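Long-range contacts in DUAL specificity protein phosphatase 14 (Homo sapiens, PDB 2WGP), which removes phosphate from phosphotyrosine, phosphoserine and phosphothreonine in proteins, inactivates the MAP kinases ERK, JNK and p38, and dampens T-cell receptor signalling through TAB1: residues Ala27-Ser32 against Lys141-Val146; Pro81-Gly86 against Val151-Gln156; Thr91-Ile96 against Met126-Val131; Ser117-Ile122 against Ile147-Gly152. All blocks are in the same frame, centred on the assembly; numbering follows the deposited sequence.

Contact 1: residues Ala27-Ser32 against Lys141-Val146; sequences AQITSS and KARRPV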
loop_
_atom_site.group_PDB
_atom_site.type_symbol
_atom_site.label_atom_id
_atom_site.label_comp_id
_atom_site.label_asym_id
_atom_site.label_seq_id
_atom_site.Cartn_x
_atom_site.Cartn_y
_atom_site.Cartn_z
ATOM N N ALA A 27 -25.425 26.810 -7.896
ATOM C CA ALA A 27 -26.068 27.090 -6.608
ATOM C C ALA A 27 -25.363 28.252 -5.961
ATOM O O ALA A 27 -24.127 28.309 -5.989
ATOM C CB ALA A 27 -26.007 25.873 -5.688
ATOM N N GLN A 28 -26.139 29.146 -5.349
ATOM C CA GLN A 28 -25.572 30.223 -4.565
ATOM C C GLN A 28 -25.283 29.767 -3.138
ATOM O O GLN A 28 -26.150 29.172 -2.475
ATOM C CB GLN A 28 -26.523 31.416 -4.528
ATOM C CG GLN A 28 -25.834 32.673 -4.026
ATOM C CD GLN A 28 -26.657 33.911 -4.275
ATOM O OE1 GLN A 28 -27.806 33.835 -4.691
ATOM N NE2 GLN A 28 -26.060 35.068 -4.023
ATOM N N ILE A 29 -24.063 30.046 -2.678
ATOM C CA ILE A 29 -23.617 29.716 -1.298
ATOM C C ILE A 29 -23.637 30.948 -0.396
ATOM O O ILE A 29 -24.131 30.894 0.728
ATOM C CB ILE A 29 -22.174 29.094 -1.304
ATOM C CG1 ILE A 29 -22.090 27.899 -2.275
ATOM C CG2 ILE A 29 -21.726 28.674 0.128
ATOM C CD1 ILE A 29 -23.284 26.913 -2.276
ATOM N N THR A 30 -23.114 32.058 -0.899
ATOM C CA THR A 30 -23.194 33.347 -0.207
ATOM C C THR A 30 -23.530 34.398 -1.249
ATOM O O THR A 30 -23.581 34.078 -2.424
ATOM C CB THR A 30 -21.863 33.720 0.492
ATOM O OG1 THR A 30 -20.937 34.177 -0.490
ATOM C CG2 THR A 30 -21.269 32.535 1.233
ATOM N N SER A 31 -23.701 35.655 -0.835
ATOM C CA SER A 31 -23.941 36.762 -1.776
ATOM C C SER A 31 -22.888 36.880 -2.899
ATOM O O SER A 31 -23.201 37.316 -4.010
ATOM C CB SER A 31 -24.102 38.101 -1.019
ATOM O OG SER A 31 -22.883 38.570 -0.434
ATOM N N SER A 32 -21.659 36.446 -2.633
ATOM C CA SER A 32 -20.570 36.610 -3.581
ATOM C C SER A 32 -19.910 35.294 -4.006
ATOM O O SER A 32 -18.805 35.312 -4.557
ATOM C CB SER A 32 -19.521 37.509 -2.939
ATOM O OG SER A 32 -18.866 36.793 -1.913
ATOM N N LYS A 141 -24.435 21.760 1.463
ATOM C CA LYS A 141 -25.363 20.645 1.221
ATOM C C LYS A 141 -26.845 21.124 1.198
ATOM O O LYS A 141 -27.646 20.600 0.426
ATOM C CB LYS A 141 -25.084 19.534 2.259
ATOM C CG LYS A 141 -25.846 18.224 2.134
ATOM C CD LYS A 141 -25.173 17.197 1.257
ATOM C CE LYS A 141 -25.825 15.830 1.458
ATOM N NZ LYS A 141 -25.874 15.020 0.240
ATOM N N ALA A 142 -27.209 22.119 2.011
ATOM C CA ALA A 142 -28.559 22.674 1.959
ATOM C C ALA A 142 -28.873 23.286 0.598
ATOM O O ALA A 142 -30.014 23.203 0.128
ATOM C CB ALA A 142 -28.786 23.713 3.076
ATOM N N ARG A 143 -27.857 23.869 -0.042
ATOM C CA ARG A 143 -28.049 24.538 -1.329
ATOM C C ARG A 143 -27.831 23.624 -2.522
ATOM O O ARG A 143 -28.492 23.795 -3.539
ATOM C CB ARG A 143 -27.170 25.779 -1.456
ATOM C CG ARG A 143 -27.738 26.987 -0.684
ATOM C CD ARG A 143 -26.833 27.275 0.413
ATOM N NE ARG A 143 -27.191 28.462 1.193
ATOM C CZ ARG A 143 -27.405 28.441 2.497
ATOM N NH1 ARG A 143 -27.351 27.295 3.177
ATOM N NH2 ARG A 143 -27.692 29.579 3.123
ATOM N N ARG A 144 -26.905 22.672 -2.401
ATOM C CA ARG A 144 -26.591 21.760 -3.498
ATOM C C ARG A 144 -26.505 20.355 -2.893
ATOM O O ARG A 144 -25.428 19.938 -2.469
ATOM C CB ARG A 144 -25.267 22.197 -4.171
ATOM C CG ARG A 144 -24.992 21.412 -5.431
ATOM C CD ARG A 144 -24.144 22.094 -6.435
ATOM N NE ARG A 144 -23.782 21.120 -7.462
ATOM C CZ ARG A 144 -24.524 20.840 -8.532
ATOM N NH1 ARG A 144 -25.664 21.476 -8.786
ATOM N NH2 ARG A 144 -24.125 19.895 -9.354
ATOM N N PRO A 145 -27.650 19.644 -2.793
ATOM C CA PRO A 145 -27.652 18.397 -2.022
ATOM C C PRO A 145 -26.812 17.261 -2.602
ATOM O O PRO A 145 -26.534 16.298 -1.903
ATOM C CB PRO A 145 -29.125 17.985 -2.038
ATOM C CG PRO A 145 -29.867 19.187 -2.253
ATOM C CD PRO A 145 -29.032 20.038 -3.137
ATOM N N VAL A 146 -26.426 17.384 -3.867
ATOM C CA VAL A 146 -25.612 16.360 -4.511
ATOM C C VAL A 146 -24.133 16.386 -4.120
ATOM O O VAL A 146 -23.406 15.462 -4.494
ATOM C CB VAL A 146 -25.719 16.405 -6.069
ATOM C CG1 VAL A 146 -27.178 16.201 -6.522
ATOM C CG2 VAL A 146 -25.103 17.675 -6.624
HETATM O O HOH W 1 -27.637 30.714 -0.448
#

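Contact 2: residues Pro81-Gly86 against Val151-Gln156; sequences PHAPIG and VGFWRQ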
loop_
_atom_site.group_PDB
_atom_site.type_symbol
_atom_site.label_atom_id
_atom_site.label_comp_id
_atom_site.label_asym_id
_atom_site.label_seq_id
_atom_site.Cartn_x
_atom_site.Cartn_y
_atom_site.Cartn_z
ATOM N N PRO A 81 -8.591 11.175 -4.309
ATOM C CA PRO A 81 -8.329 11.368 -2.867
ATOM C C PRO A 81 -6.910 11.858 -2.540
ATOM O O PRO A 81 -6.717 12.565 -1.558
ATOM C CB PRO A 81 -8.555 9.980 -2.280
ATOM C CG PRO A 81 -9.380 9.273 -3.283
ATOM C CD PRO A 81 -8.970 9.786 -4.608
ATOM N N HIS A 82 -5.933 11.528 -3.367
ATOM C CA HIS A 82 -4.548 12.041 -3.141
ATOM C C HIS A 82 -4.210 13.353 -3.865
ATOM O O HIS A 82 -3.089 13.841 -3.763
ATOM C CB HIS A 82 -3.508 10.957 -3.418
ATOM C CG HIS A 82 -3.631 9.790 -2.495
ATOM N ND1 HIS A 82 -3.773 8.496 -2.942
ATOM C CD2 HIS A 82 -3.712 9.732 -1.144
ATOM C CE1 HIS A 82 -3.909 7.688 -1.904
ATOM N NE2 HIS A 82 -3.879 8.415 -0.803
ATOM N N ALA A 83 -5.165 13.944 -4.579
ATOM C CA ALA A 83 -4.945 15.279 -5.131
ATOM C C ALA A 83 -4.838 16.230 -3.940
ATOM O O ALA A 83 -5.739 16.250 -3.065
ATOM C CB ALA A 83 -6.082 15.704 -6.046
ATOM N N PRO A 84 -3.754 17.029 -3.892
ATOM C CA PRO A 84 -3.492 17.900 -2.734
ATOM C C PRO A 84 -4.266 19.215 -2.814
ATOM O O PRO A 84 -3.672 20.316 -2.815
ATOM C CB PRO A 84 -1.972 18.138 -2.824
ATOM C CG PRO A 84 -1.724 18.156 -4.280
ATOM C CD PRO A 84 -2.657 17.123 -4.882
ATOM N N ILE A 85 -5.591 19.083 -2.843
ATOM C CA ILE A 85 -6.513 20.214 -2.935
ATOM C C ILE A 85 -6.328 21.244 -1.797
ATOM O O ILE A 85 -6.511 22.455 -1.997
ATOM C CB ILE A 85 -7.976 19.719 -3.007
ATOM C CG1 ILE A 85 -8.939 20.861 -3.344
ATOM C CG2 ILE A 85 -8.411 19.069 -1.676
ATOM C CD1 ILE A 85 -10.292 20.371 -3.850
ATOM N N GLY A 86 -5.940 20.765 -0.624
ATOM C CA GLY A 86 -5.663 21.616 0.512
ATOM C C GLY A 86 -4.652 22.729 0.275
ATOM O O GLY A 86 -4.688 23.761 0.959
ATOM N N VAL A 151 -13.115 11.034 -0.145
ATOM C CA VAL A 151 -12.644 10.833 1.247
ATOM C C VAL A 151 -11.296 11.490 1.567
ATOM O O VAL A 151 -11.075 11.897 2.718
ATOM C CB VAL A 151 -12.646 9.354 1.673
ATOM C CG1 VAL A 151 -14.116 8.845 1.703
ATOM C CG2 VAL A 151 -11.725 8.517 0.760
ATOM N N GLY A 152 -10.415 11.602 0.563
ATOM C CA GLY A 152 -9.134 12.302 0.739
ATOM C C GLY A 152 -9.318 13.793 0.967
ATOM O O GLY A 152 -8.671 14.413 1.849
ATOM N N PHE A 153 -10.240 14.376 0.206
ATOM C CA PHE A 153 -10.616 15.761 0.401
ATOM C C PHE A 153 -11.149 15.984 1.826
ATOM O O PHE A 153 -10.837 16.999 2.444
ATOM C CB PHE A 153 -11.642 16.218 -0.657
ATOM C CG PHE A 153 -11.098 16.305 -2.086
ATOM C CD1 PHE A 153 -11.953 16.667 -3.124
ATOM C CD2 PHE A 153 -9.765 16.073 -2.391
ATOM C CE1 PHE A 153 -11.501 16.786 -4.428
ATOM C CE2 PHE A 153 -9.293 16.185 -3.713
ATOM C CZ PHE A 153 -10.166 16.538 -4.731
ATOM N N TRP A 154 -11.985 15.072 2.320
ATOM C CA TRP A 154 -12.423 15.084 3.713
ATOM C C TRP A 154 -11.267 15.080 4.726
ATOM O O TRP A 154 -11.282 15.890 5.640
ATOM C CB TRP A 154 -13.425 13.955 4.001
ATOM C CG TRP A 154 -14.818 14.378 3.691
ATOM C CD1 TRP A 154 -15.570 13.988 2.638
ATOM C CD2 TRP A 154 -15.618 15.299 4.441
ATOM N NE1 TRP A 154 -16.797 14.595 2.677
ATOM C CE2 TRP A 154 -16.852 15.416 3.771
ATOM C CE3 TRP A 154 -15.408 16.044 5.615
ATOM C CZ2 TRP A 154 -17.888 16.239 4.236
ATOM C CZ3 TRP A 154 -16.450 16.849 6.083
ATOM C CH2 TRP A 154 -17.668 16.937 5.393
ATOM N N ARG A 155 -10.303 14.175 4.578
ATOM C CA ARG A 155 -9.085 14.177 5.428
ATOM C C ARG A 155 -8.429 15.565 5.430
ATOM O O ARG A 155 -8.068 16.094 6.473
ATOM C CB ARG A 155 -8.062 13.128 4.984
ATOM C CG ARG A 155 -8.500 11.703 5.192
ATOM C CD ARG A 155 -7.340 10.710 5.015
ATOM N NE ARG A 155 -6.839 10.608 3.638
ATOM C CZ ARG A 155 -7.321 9.811 2.673
ATOM N NH1 ARG A 155 -8.370 9.016 2.884
ATOM N NH2 ARG A 155 -6.743 9.826 1.477
ATOM N N GLN A 156 -8.357 16.174 4.258
ATOM C CA GLN A 156 -7.685 17.458 4.119
ATOM C C GLN A 156 -8.497 18.580 4.750
ATOM O O GLN A 156 -7.936 19.450 5.425
ATOM C CB GLN A 156 -7.363 17.728 2.643
ATOM C CG GLN A 156 -6.358 16.738 2.045
ATOM C CD GLN A 156 -6.047 16.991 0.583
ATOM O OE1 GLN A 156 -5.661 18.106 0.209
ATOM N NE2 GLN A 156 -6.163 15.943 -0.257
HETATM O O HOH W 2 -5.488 12.867 0.736
#

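Contact 3: residues Thr91-Ile96 against Met126-Val131; sequences TVADKI and MKFHNV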
loop_
_atom_site.group_PDB
_atom_site.type_symbol
_atom_site.label_atom_id
_atom_site.label_comp_id
_atom_site.label_asym_id
_atom_site.label_seq_id
_atom_site.Cartn_x
_atom_site.Cartn_y
_atom_site.Cartn_z
ATOM N N THR A 91 -5.429 30.023 -0.779
ATOM C CA THR A 91 -5.336 30.881 -1.959
ATOM C C THR A 91 -6.700 31.100 -2.626
ATOM O O THR A 91 -7.030 32.241 -3.005
ATOM C CB THR A 91 -4.250 30.395 -2.945
ATOM O OG1 THR A 91 -4.571 29.091 -3.407
ATOM C CG2 THR A 91 -2.856 30.352 -2.248
ATOM N N VAL A 92 -7.533 30.058 -2.711
ATOM C CA VAL A 92 -8.863 30.201 -3.323
ATOM C C VAL A 92 -9.794 30.966 -2.375
ATOM O O VAL A 92 -10.552 31.829 -2.816
ATOM C CB VAL A 92 -9.492 28.842 -3.804
ATOM C CG1 VAL A 92 -10.958 28.983 -4.219
ATOM C CG2 VAL A 92 -8.674 28.244 -4.973
ATOM N N ALA A 93 -9.756 30.622 -1.085
ATOM C CA ALA A 93 -10.563 31.310 -0.087
ATOM C C ALA A 93 -10.218 32.811 -0.039
ATOM O O ALA A 93 -11.110 33.660 -0.022
ATOM C CB ALA A 93 -10.395 30.651 1.274
ATOM N N ASP A 94 -8.933 33.130 -0.055
ATOM C CA ASP A 94 -8.480 34.529 -0.139
ATOM C C ASP A 94 -8.965 35.247 -1.413
ATOM O O ASP A 94 -9.342 36.413 -1.354
ATOM C CB ASP A 94 -6.956 34.603 -0.035
ATOM C CG ASP A 94 -6.441 34.233 1.342
ATOM O OD1 ASP A 94 -7.262 34.021 2.266
ATOM O OD2 ASP A 94 -5.201 34.173 1.502
ATOM N N LYS A 95 -8.965 34.548 -2.539
ATOM C CA LYS A 95 -9.449 35.120 -3.807
ATOM C C LYS A 95 -10.958 35.428 -3.773
ATOM O O LYS A 95 -11.384 36.536 -4.132
ATOM C CB LYS A 95 -9.103 34.208 -4.988
ATOM C CG LYS A 95 -9.545 34.763 -6.352
ATOM C CD LYS A 95 -8.948 36.125 -6.637
ATOM C CE LYS A 95 -9.208 36.599 -8.058
ATOM N NZ LYS A 95 -8.541 37.960 -8.283
ATOM N N ILE A 96 -11.740 34.469 -3.273
ATOM C CA ILE A 96 -13.181 34.660 -3.096
ATOM C C ILE A 96 -13.412 35.887 -2.219
ATOM O O ILE A 96 -14.262 36.707 -2.540
ATOM C CB ILE A 96 -13.919 33.413 -2.498
ATOM C CG1 ILE A 96 -13.801 32.208 -3.448
ATOM C CG2 ILE A 96 -15.411 33.737 -2.261
ATOM C CD1 ILE A 96 -14.036 30.781 -2.784
ATOM N N MET A 126 -15.368 28.079 6.260
ATOM C CA MET A 126 -14.676 27.961 7.528
ATOM C C MET A 126 -13.753 29.148 7.799
ATOM O O MET A 126 -13.771 29.712 8.908
ATOM C CB MET A 126 -13.864 26.675 7.608
ATOM C CG MET A 126 -14.709 25.397 7.758
ATOM S SD MET A 126 -13.736 23.998 8.265
ATOM C CE MET A 126 -12.836 23.622 6.737
ATOM N N LYS A 127 -12.967 29.532 6.793
ATOM C CA LYS A 127 -11.978 30.583 6.971
ATOM C C LYS A 127 -12.592 31.968 7.110
ATOM O O LYS A 127 -12.156 32.746 7.957
ATOM C CB LYS A 127 -10.952 30.592 5.840
ATOM C CG LYS A 127 -9.780 31.579 6.108
ATOM C CD LYS A 127 -8.745 31.577 5.009
ATOM C CE LYS A 127 -7.615 32.557 5.361
ATOM N NZ LYS A 127 -6.435 32.341 4.506
ATOM N N PHE A 128 -13.592 32.285 6.293
ATOM C CA PHE A 128 -14.116 33.654 6.260
ATOM C C PHE A 128 -15.520 33.850 6.837
ATOM O O PHE A 128 -15.936 34.989 7.016
ATOM C CB PHE A 128 -14.033 34.206 4.832
ATOM C CG PHE A 128 -12.645 34.570 4.426
ATOM C CD1 PHE A 128 -12.037 35.723 4.943
ATOM C CD2 PHE A 128 -11.927 33.762 3.549
ATOM C CE1 PHE A 128 -10.757 36.059 4.588
ATOM C CE2 PHE A 128 -10.662 34.097 3.183
ATOM C CZ PHE A 128 -10.065 35.251 3.704
ATOM N N HIS A 129 -16.230 32.761 7.152
ATOM C CA HIS A 129 -17.534 32.855 7.800
ATOM C C HIS A 129 -17.582 32.251 9.216
ATOM O O HIS A 129 -18.645 32.130 9.795
ATOM C CB HIS A 129 -18.611 32.293 6.870
ATOM C CG HIS A 129 -18.873 33.180 5.704
ATOM N ND1 HIS A 129 -19.900 34.098 5.694
ATOM C CD2 HIS A 129 -18.185 33.372 4.555
ATOM C CE1 HIS A 129 -19.860 34.787 4.567
ATOM N NE2 HIS A 129 -18.827 34.368 3.860
ATOM N N ASN A 130 -16.428 31.860 9.747
ATOM C CA ASN A 130 -16.293 31.415 11.137
ATOM C C ASN A 130 -17.253 30.284 11.521
ATOM O O ASN A 130 -17.873 30.283 12.572
ATOM C CB ASN A 130 -16.441 32.611 12.088
ATOM C CG ASN A 130 -15.784 32.368 13.439
ATOM O OD1 ASN A 130 -14.726 31.740 13.513
ATOM N ND2 ASN A 130 -16.403 32.876 14.510
ATOM N N VAL A 131 -17.367 29.314 10.639
ATOM C CA VAL A 131 -18.285 28.217 10.826
ATOM C C VAL A 131 -17.406 26.948 10.849
ATOM O O VAL A 131 -16.418 26.879 10.131
ATOM C CB VAL A 131 -19.364 28.343 9.700
ATOM C CG1 VAL A 131 -18.956 27.697 8.410
ATOM C CG2 VAL A 131 -20.738 27.972 10.180
HETATM O O HOH W 3 -3.377 33.097 3.601
#

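Contact 4: residues Ser117-Ile122 against Ile147-Gly152; sequences SATLCI and IRPNVG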
loop_
_atom_site.group_PDB
_atom_site.type_symbol
_atom_site.label_atom_id
_atom_site.label_comp_id
_atom_site.label_asym_id
_atom_site.label_seq_id
_atom_site.Cartn_x
_atom_site.Cartn_y
_atom_site.Cartn_z
ATOM N N SER A 117 -15.132 21.523 -6.337
ATOM C CA SER A 117 -15.660 22.864 -6.040
ATOM C C SER A 117 -16.275 22.964 -4.644
ATOM O O SER A 117 -16.031 23.948 -3.920
ATOM C CB SER A 117 -16.614 23.359 -7.127
ATOM O OG SER A 117 -17.777 22.569 -7.239
ATOM N N ALA A 118 -17.057 21.961 -4.264
ATOM C CA ALA A 118 -17.684 21.927 -2.931
ATOM C C ALA A 118 -16.630 21.988 -1.855
ATOM O O ALA A 118 -16.818 22.660 -0.836
ATOM C CB ALA A 118 -18.520 20.630 -2.759
ATOM N N THR A 119 -15.514 21.281 -2.065
ATOM C CA THR A 119 -14.448 21.211 -1.044
ATOM C C THR A 119 -13.843 22.606 -0.815
ATOM O O THR A 119 -13.641 23.037 0.319
ATOM C CB THR A 119 -13.350 20.205 -1.422
ATOM O OG1 THR A 119 -13.934 18.882 -1.539
ATOM C CG2 THR A 119 -12.214 20.230 -0.364
ATOM N N LEU A 120 -13.565 23.302 -1.913
ATOM C CA LEU A 120 -13.017 24.645 -1.848
ATOM C C LEU A 120 -13.989 25.648 -1.231
ATOM O O LEU A 120 -13.564 26.518 -0.448
ATOM C CB LEU A 120 -12.586 25.095 -3.244
ATOM C CG LEU A 120 -11.416 24.316 -3.872
ATOM C CD1 LEU A 120 -11.275 24.700 -5.333
ATOM C CD2 LEU A 120 -10.095 24.525 -3.063
ATOM N N CYS A 121 -15.280 25.530 -1.556
ATOM C CA CYS A 121 -16.317 26.368 -0.921
ATOM C C CYS A 121 -16.416 26.112 0.583
ATOM O O CYS A 121 -16.522 27.066 1.360
ATOM C CB CYS A 121 -17.680 26.181 -1.596
ATOM S SG CYS A 121 -17.754 26.780 -3.260
ATOM N N ILE A 122 -16.356 24.843 0.992
ATOM C CA ILE A 122 -16.391 24.502 2.420
ATOM C C ILE A 122 -15.196 25.126 3.159
ATOM O O ILE A 122 -15.347 25.677 4.267
ATOM C CB ILE A 122 -16.446 22.955 2.655
ATOM C CG1 ILE A 122 -17.811 22.394 2.232
ATOM C CG2 ILE A 122 -16.193 22.619 4.115
ATOM C CD1 ILE A 122 -17.843 20.833 2.021
ATOM N N ILE A 147 -23.687 17.388 -3.338
ATOM C CA ILE A 147 -22.256 17.445 -2.990
ATOM C C ILE A 147 -21.801 16.210 -2.222
ATOM O O ILE A 147 -22.560 15.601 -1.434
ATOM C CB ILE A 147 -21.786 18.763 -2.285
ATOM C CG1 ILE A 147 -22.308 18.923 -0.836
ATOM C CG2 ILE A 147 -22.101 19.971 -3.178
ATOM C CD1 ILE A 147 -21.278 19.601 0.095
ATOM N N ARG A 148 -20.568 15.833 -2.498
ATOM C CA ARG A 148 -19.960 14.607 -1.972
ATOM C C ARG A 148 -18.435 14.645 -2.184
ATOM O O ARG A 148 -17.897 13.957 -3.036
ATOM C CB ARG A 148 -20.576 13.392 -2.672
ATOM C CG ARG A 148 -20.276 12.081 -2.009
ATOM C CD ARG A 148 -21.294 11.713 -0.997
ATOM N NE ARG A 148 -21.064 10.389 -0.454
ATOM C CZ ARG A 148 -21.787 9.824 0.509
ATOM N NH1 ARG A 148 -22.763 10.493 1.083
ATOM N NH2 ARG A 148 -21.518 8.571 0.891
ATOM N N PRO A 149 -17.730 15.466 -1.394
ATOM C CA PRO A 149 -16.274 15.487 -1.483
ATOM C C PRO A 149 -15.707 14.095 -1.302
ATOM O O PRO A 149 -16.265 13.265 -0.561
ATOM C CB PRO A 149 -15.873 16.381 -0.318
ATOM C CG PRO A 149 -17.036 17.326 -0.173
ATOM C CD PRO A 149 -18.229 16.443 -0.409
ATOM N N ASN A 150 -14.645 13.787 -2.026
ATOM C CA ASN A 150 -14.101 12.452 -1.927
ATOM C C ASN A 150 -13.444 12.262 -0.549
ATOM O O ASN A 150 -13.284 13.226 0.173
ATOM C CB ASN A 150 -13.199 12.126 -3.122
ATOM C CG ASN A 150 -11.852 12.793 -3.060
ATOM O OD1 ASN A 150 -11.138 12.694 -2.066
ATOM N ND2 ASN A 150 -11.464 13.418 -4.160
ATOM N N VAL A 151 -13.115 11.034 -0.145
ATOM C CA VAL A 151 -12.644 10.833 1.247
ATOM C C VAL A 151 -11.296 11.490 1.567
ATOM O O VAL A 151 -11.075 11.897 2.718
ATOM C CB VAL A 151 -12.646 9.354 1.673
ATOM C CG1 VAL A 151 -14.116 8.845 1.703
ATOM C CG2 VAL A 151 -11.725 8.517 0.760
ATOM N N GLY A 152 -10.415 11.602 0.563
ATOM C CA GLY A 152 -9.134 12.302 0.739
ATOM C C GLY A 152 -9.318 13.793 0.967
ATOM O O GLY A 152 -8.671 14.413 1.849
#

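Contact 1: residues Ala27-Ser32 against Lys141-Val146
Arg143 gives up the largest area here, and most of what it offers is hydrocarbon. Its CG is anti to the carbonyl carbon and the chain bends at chi2 (113°), so the CB-CG-CD part passes beside the backbone carbonyl of Gln28, with Arg143 CG 3.2 Å from Gln28 O. That oxygen lies at the edge of the guanidinium, but Arg143 NE reaches it only through a water, which accepts from NE at 2.8 Å and donates to Gln28 O at 2.9 Å. Arg143 NH1 bonds back to Trp139 O. All this joins an outermost strand of the central sheet of the phosphatase fold, 26-28, to the end of helix 133-143, where Arg144 is the first residue to leave helical geometry. Ala27 points its methyl at this helix end, CB lying 4.0 Å from Arg144 CB and 3.9 Å from Arg143 O. Beyond CB, Arg144 runs extended to the backbone oxygens of Gly113 and Ala112, in the loop after the catalytic Cys110. Ile29, at the corner of the chain, faces Leu33 with Thr30 in a classic beta bulge; it starts off away from the helix, yet its CD1 swings back to within 4.1 Å of Arg143 CB.

Contact 2: residues Pro81-Gly86 against Val151-Gln156
Gln156 does the polar work, one end of its amide for each of two backbone groups of the loop. Extended beyond CG (chi2 179°), it carries the amide straight across to residues 83-86. NE2 donates to Ala83 O at 2.9 Å along an almost straight N-H (173°), standing above the carbonyl plane; that oxygen also takes a weak bond from Ile85 N. OE1 accepts from Gly86 N at 2.8 Å, in its carbonyl plane. Pro81 O accepts from a water at 2.6 Å, itself weakly held by Arg155 NH2 and Gln156 NE2; the same oxygen lies 3.3 Å from Gly152 CA in a CA-H...O contact, so close that a side chain there would run into it. Beside the amide, Ile85 crosses Phe153 at about a right angle, Ile85 CG2 touching Phe153 CD2 at 3.4 Å and Ile85 CD1 lying over one ring face in a CH-pi contact, while Ala83 O and CB come to the ring edge. Pro84 centres an inverse gamma turn in this loop, which follows strand 71-74, and the Phe153 side chain is about 8 Å from that of the active-site Cys110. An alanine at Gln156 would remove both amide bonds and would probably deprive Gly86 N of this acceptor and Ala83 O of its stronger bond. Both bonds end on loop backbone, which is consistent with helix 151-165 holding the path of the chain before helix 89-101.

Contact 3: residues Thr91-Ile96 against Met126-Val131
Two helices of the phosphatase domain, 89-101 and the last turns of 116-129, meet here through a salt bridge set beside a small apolar patch. Lys127 has CG anti to the backbone N and stays extended to its tip, so it reaches across to the neighbouring helix, passing Ala93 with CD 4.2 Å from Ala93 CB. Its NZ bonds to Asp94 OD1 at 2.9 Å, OD1 accepting on its syn lone pair. Lys127 NZ also forms a salt bridge with Asp90 OD2, its strongest polar partner, so one ammonium group faces two carboxylates; a water donates to Asp94 OD2 and is weakly held by NZ. Phe128, the next residue, turns its edge to Ala93 CB, 3.9 Å from CE2, and to Asp94 OD1, 3.4 Å from CZ; the carboxylate and ring planes stand 72° apart. Phe128 CE2 is also 3.3 Å from Ala93 O. Having OD1 against the ring hydrogens would be mildly favourable electrostatically. Lys127 CG lies over one face of the same ring, and the ring also stacks with His97. A leucine at Lys127 would lose the ammonium group and would probably leave Asp94 and Asp90 repelling each other with no cation between them. This is the packing of helix 89-101 on the C-terminal end of helix 116-129 in the dual-specificity phosphatase domain, buried Ala93 flanked by partly exposed ring and ion pair.

Contact 4: residues Ser117-Ile122 against Ile147-Gly152
Ala118 is the hollow: its lone methyl leaves room on helix 116-129 for the branched side chain of Ile147. Ile147 CG2 settles 3.7 Å from Ala118 CB, with CB and CD1 of the isoleucine close to the same methyl. Ile147 holds CG1 in the crowded position between its backbone N and carbonyl carbon (chi1 70°), which brings CG2 and CD1 to this face, and chi2, at 144°, is well off a staggered value. From that bend CD1 continues one turn along the helix and meets Ile122 CD1 at 4.1 Å, the two isoleucines crossing obliquely. Pro149 is the second bump. Its ring enters the notch between Ala118, Thr119 and Ile122, CG lying 4.2 Å from Ile122 CD1 and CB 3.4 Å from Thr119 OG1. That hydroxyl is bonded to Ser115 O one turn back. The two segments meet by packing, with no hydrogen bond between them, and all five side chains are buried. Leu35 of the central sheet also packs on Ala118. The arrangement belongs to the protein tyrosine phosphatase fold, where the helix after the phosphate-binding loop, which carries the phosphocysteine residue Cys110, packs against the connection into helix 151-165.

How the contacts relate
Contact 4 is the buried one, about 5 Å from the centre of the chain to its own centre, and it is packing without a hydrogen bond between the segments, almost all apolar. Contact 1 lies at the surface, where a water, aliphatic parts of an arginine, an alanine and an isoleucine do the joining; contacts 2 and 3 are intermediate, one pairing an amide that grips backbone with isoleucine-phenylalanine packing, the other relying on an ion pair. Contacts 2 and 4 share Val151 and Gly152 and touch, as Phe153 CD1 lies 3.4 Å from Thr119 OG1. Contacts 3 and 4 both use helix 116-129. Contact 1 continues directly into contact 4, Val146 preceding Ile147, and meets contact 3 where Thr30 packs on His129.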